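Local coordinates for RagA protein (Porphyromonas gingivalis, PDB 6SLN) that probably imports peptides across the outer membrane as a TonB-dependent receptor with a plug domain and a transmembrane beta-barrel, at residues Ile872-Gly884 / Leu910-Glu922. Residues are numbered along the deposited sequence; the frame is centred on the assembly and turned at random.
Sequences INNDRYFTENGGG and LGQSPQFDTHLLE
Ile872 and Leu921 form an antiparallel non-hydrogen-bonded pair, and just beyond it Asn873 N donates to Leu920 O at 2.8 Å. Glu922 OE2 then takes two donors from the other segment. Arg876 NH1 makes a salt bridge to Glu922 OE2 at 2.7 Å. Asn873 ND2 bonds to Glu922 OE2 at 3.0 Å. The two donors reach this oxygen from opposite faces of the carboxylate. Asn873 is also the N-cap of helix 874-879, its OD1 accepting a weak bond from Arg876 N. The Arg876 chain bends at chi3 (33°), and its NE and NH2 grip Glu880 side-on, one to each oxygen. Leu920 CD2 lies over one face of this guanidinium. Lys968 pairs with the other oxygen of Glu922, so the buried carboxylate probably stays ionised.

Strand 857-873 of the TonB-dependent receptor barrel ends in segment 872-884, and its antiparallel neighbour 921-937 begins at the end of segment 910-922. The short helix and the loop together contribute to the site of the bound peptide. Asn874 ND2 bonds to the peptide backbone, and apolar peptide side chains pack on Tyr877 and Phe916. Asn874 ND2 also lies at the edge of the Phe916 ring, 3.2 Å from Phe916 CZ, with amide and ring nearly perpendicular.

Tyr877 and Phe916 are nearly parallel (11°) but slid apart, with centroids 4.9 Å apart. CG of Tyr877 stands anti to its backbone nitrogen (chi1 174°), which carries the ring out to the loop. There Pro914 CG meets CE2 of Tyr877 obliquely at 3.5 Å. Ile872 CG2 touches the Phe916 edge at CD1, 3.7 Å away. At the far end Asn881 OD1 closes an Asx turn by accepting from Gly883 N, while Gly911 N bonds to Gly882 O at 3.0 Å from above the carbonyl plane.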
loop_
_atom_site.group_PDB
_atom_site.type_symbol
_atom_site.label_atom_id
_atom_site.label_comp_id
_atom_site.label_asym_id
_atom_site.label_seq_id
_atom_site.Cartn_x
_atom_site.Cartn_y
_atom_site.Cartn_z
ATOM N N ILE A 872 -40.484 -7.498 -4.706
ATOM C CA ILE A 872 -40.967 -7.074 -3.401
ATOM C C ILE A 872 -40.497 -5.643 -3.190
ATOM O O ILE A 872 -39.301 -5.354 -3.280
ATOM C CB ILE A 872 -40.460 -8.003 -2.289
ATOM C CG1 ILE A 872 -40.917 -9.426 -2.570
ATOM C CG2 ILE A 872 -40.913 -7.523 -0.910
ATOM C CD1 ILE A 872 -40.136 -10.447 -1.841
ATOM N N ASN A 873 -41.444 -4.739 -2.945
ATOM C CA ASN A 873 -41.136 -3.339 -2.708
ATOM C C ASN A 873 -40.844 -3.164 -1.230
ATOM O O ASN A 873 -41.704 -2.781 -0.440
ATOM C CB ASN A 873 -42.272 -2.439 -3.158
ATOM C CG ASN A 873 -41.854 -0.988 -3.215
ATOM O OD1 ASN A 873 -40.908 -0.591 -2.533
ATOM N ND2 ASN A 873 -42.534 -0.191 -4.047
ATOM N N ASN A 874 -39.588 -3.408 -0.869
ATOM C CA ASN A 874 -39.177 -3.271 0.518
ATOM C C ASN A 874 -39.477 -1.885 1.063
ATOM O O ASN A 874 -39.810 -1.759 2.247
ATOM C CB ASN A 874 -37.693 -3.572 0.633
ATOM C CG ASN A 874 -37.323 -4.245 1.919
ATOM O OD1 ASN A 874 -36.364 -4.997 1.953
ATOM N ND2 ASN A 874 -38.057 -3.984 2.979
ATOM N N ASP A 875 -39.339 -0.843 0.229
ATOM C CA ASP A 875 -39.621 0.527 0.675
ATOM C C ASP A 875 -41.008 0.612 1.291
ATOM O O ASP A 875 -41.197 1.211 2.360
ATOM C CB ASP A 875 -39.532 1.516 -0.491
ATOM C CG ASP A 875 -38.122 2.015 -0.754
ATOM O OD1 ASP A 875 -37.162 1.473 -0.169
ATOM O OD2 ASP A 875 -37.980 2.947 -1.579
ATOM N N ARG A 876 -41.995 0.002 0.630
ATOM C CA ARG A 876 -43.352 0.071 1.143
ATOM C C ARG A 876 -43.498 -0.636 2.485
ATOM O O ARG A 876 -44.470 -0.369 3.195
ATOM C CB ARG A 876 -44.348 -0.469 0.103
ATOM C CG ARG A 876 -44.474 0.448 -1.122
ATOM C CD ARG A 876 -45.575 0.083 -2.102
ATOM N NE ARG A 876 -46.718 -0.504 -1.421
ATOM C CZ ARG A 876 -47.089 -1.773 -1.573
ATOM N NH1 ARG A 876 -46.402 -2.563 -2.389
ATOM N NH2 ARG A 876 -48.129 -2.261 -0.907
ATOM N N TYR A 877 -42.542 -1.474 2.886
ATOM C CA TYR A 877 -42.603 -2.019 4.240
ATOM C C TYR A 877 -42.395 -0.927 5.278
ATOM O O TYR A 877 -42.841 -1.074 6.423
ATOM C CB TYR A 877 -41.574 -3.151 4.435
ATOM C CG TYR A 877 -41.489 -3.670 5.858
ATOM C CD1 TYR A 877 -40.595 -3.129 6.775
ATOM C CD2 TYR A 877 -42.299 -4.695 6.284
ATOM C CE1 TYR A 877 -40.528 -3.599 8.079
ATOM C CE2 TYR A 877 -42.231 -5.181 7.579
ATOM C CZ TYR A 877 -41.352 -4.629 8.472
ATOM O OH TYR A 877 -41.300 -5.120 9.758
ATOM N N PHE A 878 -41.730 0.161 4.896
ATOM C CA PHE A 878 -41.552 1.312 5.762
ATOM C C PHE A 878 -42.656 2.339 5.559
ATOM O O PHE A 878 -43.282 2.778 6.528
ATOM C CB PHE A 878 -40.187 1.929 5.508
ATOM C CG PHE A 878 -39.081 0.994 5.780
ATOM C CD1 PHE A 878 -38.543 0.906 7.050
ATOM C CD2 PHE A 878 -38.590 0.162 4.775
ATOM C CE1 PHE A 878 -37.525 0.020 7.313
ATOM C CE2 PHE A 878 -37.563 -0.730 5.027
ATOM C CZ PHE A 878 -37.035 -0.803 6.294
ATOM N N THR A 879 -42.934 2.704 4.305
ATOM C CA THR A 879 -43.878 3.788 4.070
ATOM C C THR A 879 -45.321 3.415 4.411
ATOM O O THR A 879 -46.146 4.310 4.613
ATOM C CB THR A 879 -43.792 4.235 2.621
ATOM O OG1 THR A 879 -43.950 3.089 1.780
ATOM C CG2 THR A 879 -42.465 4.868 2.363
ATOM N N GLU A 880 -45.665 2.133 4.489
ATOM C CA GLU A 880 -47.029 1.772 4.863
ATOM C C GLU A 880 -47.096 1.114 6.234
ATOM O O GLU A 880 -48.130 0.548 6.602
ATOM C CB GLU A 880 -47.655 0.890 3.786
ATOM C CG GLU A 880 -47.708 1.612 2.460
ATOM C CD GLU A 880 -48.211 0.762 1.333
ATOM O OE1 GLU A 880 -48.791 -0.299 1.617
ATOM O OE2 GLU A 880 -48.027 1.155 0.165
ATOM N N ASN A 881 -46.019 1.212 7.016
ATOM C CA ASN A 881 -45.971 0.604 8.340
ATOM C C ASN A 881 -46.682 1.487 9.366
ATOM O O ASN A 881 -46.185 2.564 9.728
ATOM C CB ASN A 881 -44.525 0.362 8.746
ATOM C CG ASN A 881 -44.405 -0.543 9.946
ATOM O OD1 ASN A 881 -45.163 -0.421 10.927
ATOM N ND2 ASN A 881 -43.435 -1.453 9.891
ATOM N N GLY A 882 -47.833 1.020 9.857
ATOM C CA GLY A 882 -48.527 1.684 10.937
ATOM C C GLY A 882 -48.222 1.204 12.345
ATOM O O GLY A 882 -48.830 1.703 13.303
ATOM N N GLY A 883 -47.294 0.263 12.518
ATOM C CA GLY A 883 -47.024 -0.276 13.842
ATOM C C GLY A 883 -45.576 -0.181 14.279
ATOM O O GLY A 883 -45.195 -0.712 15.329
ATOM N N GLY A 884 -44.761 0.497 13.482
ATOM C CA GLY A 884 -43.371 0.695 13.840
ATOM C C GLY A 884 -42.748 1.640 12.839
ATOM O O GLY A 884 -43.362 1.996 11.831
ATOM N N LEU A 910 -53.925 0.842 13.480
ATOM C CA LEU A 910 -52.523 1.108 13.777
ATOM C C LEU A 910 -52.025 0.246 14.934
ATOM O O LEU A 910 -52.788 -0.170 15.807
ATOM C CB LEU A 910 -52.309 2.578 14.125
ATOM C CG LEU A 910 -52.410 3.681 13.069
ATOM C CD1 LEU A 910 -52.138 4.989 13.755
ATOM C CD2 LEU A 910 -51.449 3.464 11.914
ATOM N N GLY A 911 -50.722 0.003 14.942
ATOM C CA GLY A 911 -50.072 -0.685 16.031
ATOM C C GLY A 911 -49.599 -2.084 15.706
ATOM O O GLY A 911 -49.293 -2.853 16.633
ATOM N N GLN A 912 -49.548 -2.448 14.430
ATOM C CA GLN A 912 -49.242 -3.815 14.063
ATOM C C GLN A 912 -48.295 -3.825 12.876
ATOM O O GLN A 912 -48.414 -3.006 11.955
ATOM C CB GLN A 912 -50.526 -4.609 13.762
ATOM C CG GLN A 912 -51.234 -4.265 12.475
ATOM C CD GLN A 912 -52.557 -5.015 12.342
ATOM O OE1 GLN A 912 -52.598 -6.251 12.426
ATOM N NE2 GLN A 912 -53.645 -4.269 12.156
ATOM N N SER A 913 -47.349 -4.743 12.915
ATOM C CA SER A 913 -46.339 -4.740 11.876
ATOM C C SER A 913 -46.899 -5.358 10.595
ATOM O O SER A 913 -47.779 -6.228 10.642
ATOM C CB SER A 913 -45.108 -5.501 12.343
ATOM O OG SER A 913 -43.941 -4.975 11.733
ATOM N N PRO A 914 -46.442 -4.896 9.440
ATOM C CA PRO A 914 -46.767 -5.584 8.189
ATOM C C PRO A 914 -45.946 -6.854 8.079
ATOM O O PRO A 914 -45.049 -7.124 8.879
ATOM C CB PRO A 914 -46.383 -4.586 7.098
ATOM C CG PRO A 914 -45.392 -3.674 7.752
ATOM C CD PRO A 914 -45.581 -3.717 9.237
ATOM N N GLN A 915 -46.290 -7.656 7.086
ATOM C CA GLN A 915 -45.506 -8.837 6.771
ATOM C C GLN A 915 -45.080 -8.762 5.316
ATOM O O GLN A 915 -45.558 -7.921 4.546
ATOM C CB GLN A 915 -46.287 -10.120 7.058
ATOM C CG GLN A 915 -46.773 -10.230 8.497
ATOM C CD GLN A 915 -45.651 -10.368 9.522
ATOM O OE1 GLN A 915 -44.486 -10.615 9.179
ATOM N NE2 GLN A 915 -46.009 -10.232 10.796
ATOM N N PHE A 916 -44.152 -9.638 4.944
ATOM C CA PHE A 916 -43.639 -9.648 3.578
ATOM C C PHE A 916 -44.463 -10.600 2.717
ATOM O O PHE A 916 -43.958 -11.569 2.153
ATOM C CB PHE A 916 -42.162 -10.013 3.579
ATOM C CG PHE A 916 -41.262 -8.825 3.770
ATOM C CD1 PHE A 916 -41.124 -7.888 2.759
ATOM C CD2 PHE A 916 -40.584 -8.630 4.959
ATOM C CE1 PHE A 916 -40.317 -6.787 2.914
ATOM C CE2 PHE A 916 -39.762 -7.520 5.126
ATOM C CZ PHE A 916 -39.630 -6.596 4.102
ATOM N N ASP A 917 -45.764 -10.299 2.632
ATOM C CA ASP A 917 -46.695 -11.163 1.920
ATOM C C ASP A 917 -46.950 -10.645 0.515
ATOM O O ASP A 917 -46.108 -9.937 -0.035
ATOM C CB ASP A 917 -47.997 -11.283 2.695
ATOM C CG ASP A 917 -48.503 -9.949 3.177
ATOM O OD1 ASP A 917 -48.589 -9.020 2.351
ATOM O OD2 ASP A 917 -48.819 -9.840 4.381
ATOM N N THR A 918 -48.106 -10.977 -0.069
ATOM C CA THR A 918 -48.351 -10.644 -1.470
ATOM C C THR A 918 -48.624 -9.156 -1.697
ATOM O O THR A 918 -48.373 -8.661 -2.799
ATOM C CB THR A 918 -49.508 -11.465 -2.004
ATOM O OG1 THR A 918 -50.489 -11.600 -0.971
ATOM C CG2 THR A 918 -49.012 -12.822 -2.454
ATOM N N HIS A 919 -49.177 -8.437 -0.716
ATOM C CA HIS A 919 -48.983 -6.994 -0.709
ATOM C C HIS A 919 -47.495 -6.774 -0.507
ATOM O O HIS A 919 -46.853 -7.530 0.218
ATOM C CB HIS A 919 -49.790 -6.306 0.397
ATOM C CG HIS A 919 -48.978 -5.944 1.604
ATOM N ND1 HIS A 919 -48.800 -6.806 2.664
ATOM C CD2 HIS A 919 -48.273 -4.826 1.907
ATOM C CE1 HIS A 919 -48.026 -6.235 3.571
ATOM N NE2 HIS A 919 -47.689 -5.033 3.134
ATOM N N LEU A 920 -46.946 -5.766 -1.175
ATOM C CA LEU A 920 -45.502 -5.586 -1.353
ATOM C C LEU A 920 -44.975 -6.378 -2.542
ATOM O O LEU A 920 -43.947 -5.999 -3.105
ATOM C CB LEU A 920 -44.662 -5.953 -0.116
ATOM C CG LEU A 920 -44.986 -5.279 1.217
ATOM C CD1 LEU A 920 -43.855 -5.471 2.204
ATOM C CD2 LEU A 920 -45.281 -3.807 1.018
ATOM N N LEU A 921 -45.622 -7.468 -2.951
ATOM C CA LEU A 921 -45.175 -8.147 -4.174
ATOM C C LEU A 921 -45.833 -7.461 -5.362
ATOM O O LEU A 921 -46.999 -7.702 -5.658
ATOM C CB LEU A 921 -45.495 -9.638 -4.155
ATOM C CG LEU A 921 -44.900 -10.422 -5.340
ATOM C CD1 LEU A 921 -43.354 -10.277 -5.429
ATOM C CD2 LEU A 921 -45.342 -11.907 -5.332
ATOM N N GLU A 922 -45.091 -6.612 -6.062
ATOM C CA GLU A 922 -45.676 -5.803 -7.118
ATOM C C GLU A 922 -45.265 -6.295 -8.497
ATOM O O GLU A 922 -44.160 -6.805 -8.691
ATOM C CB GLU A 922 -45.272 -4.336 -6.973
ATOM C CG GLU A 922 -45.774 -3.679 -5.712
ATOM C CD GLU A 922 -45.398 -2.216 -5.665
ATOM O OE1 GLU A 922 -45.465 -1.576 -6.737
ATOM O OE2 GLU A 922 -45.017 -1.716 -4.580
#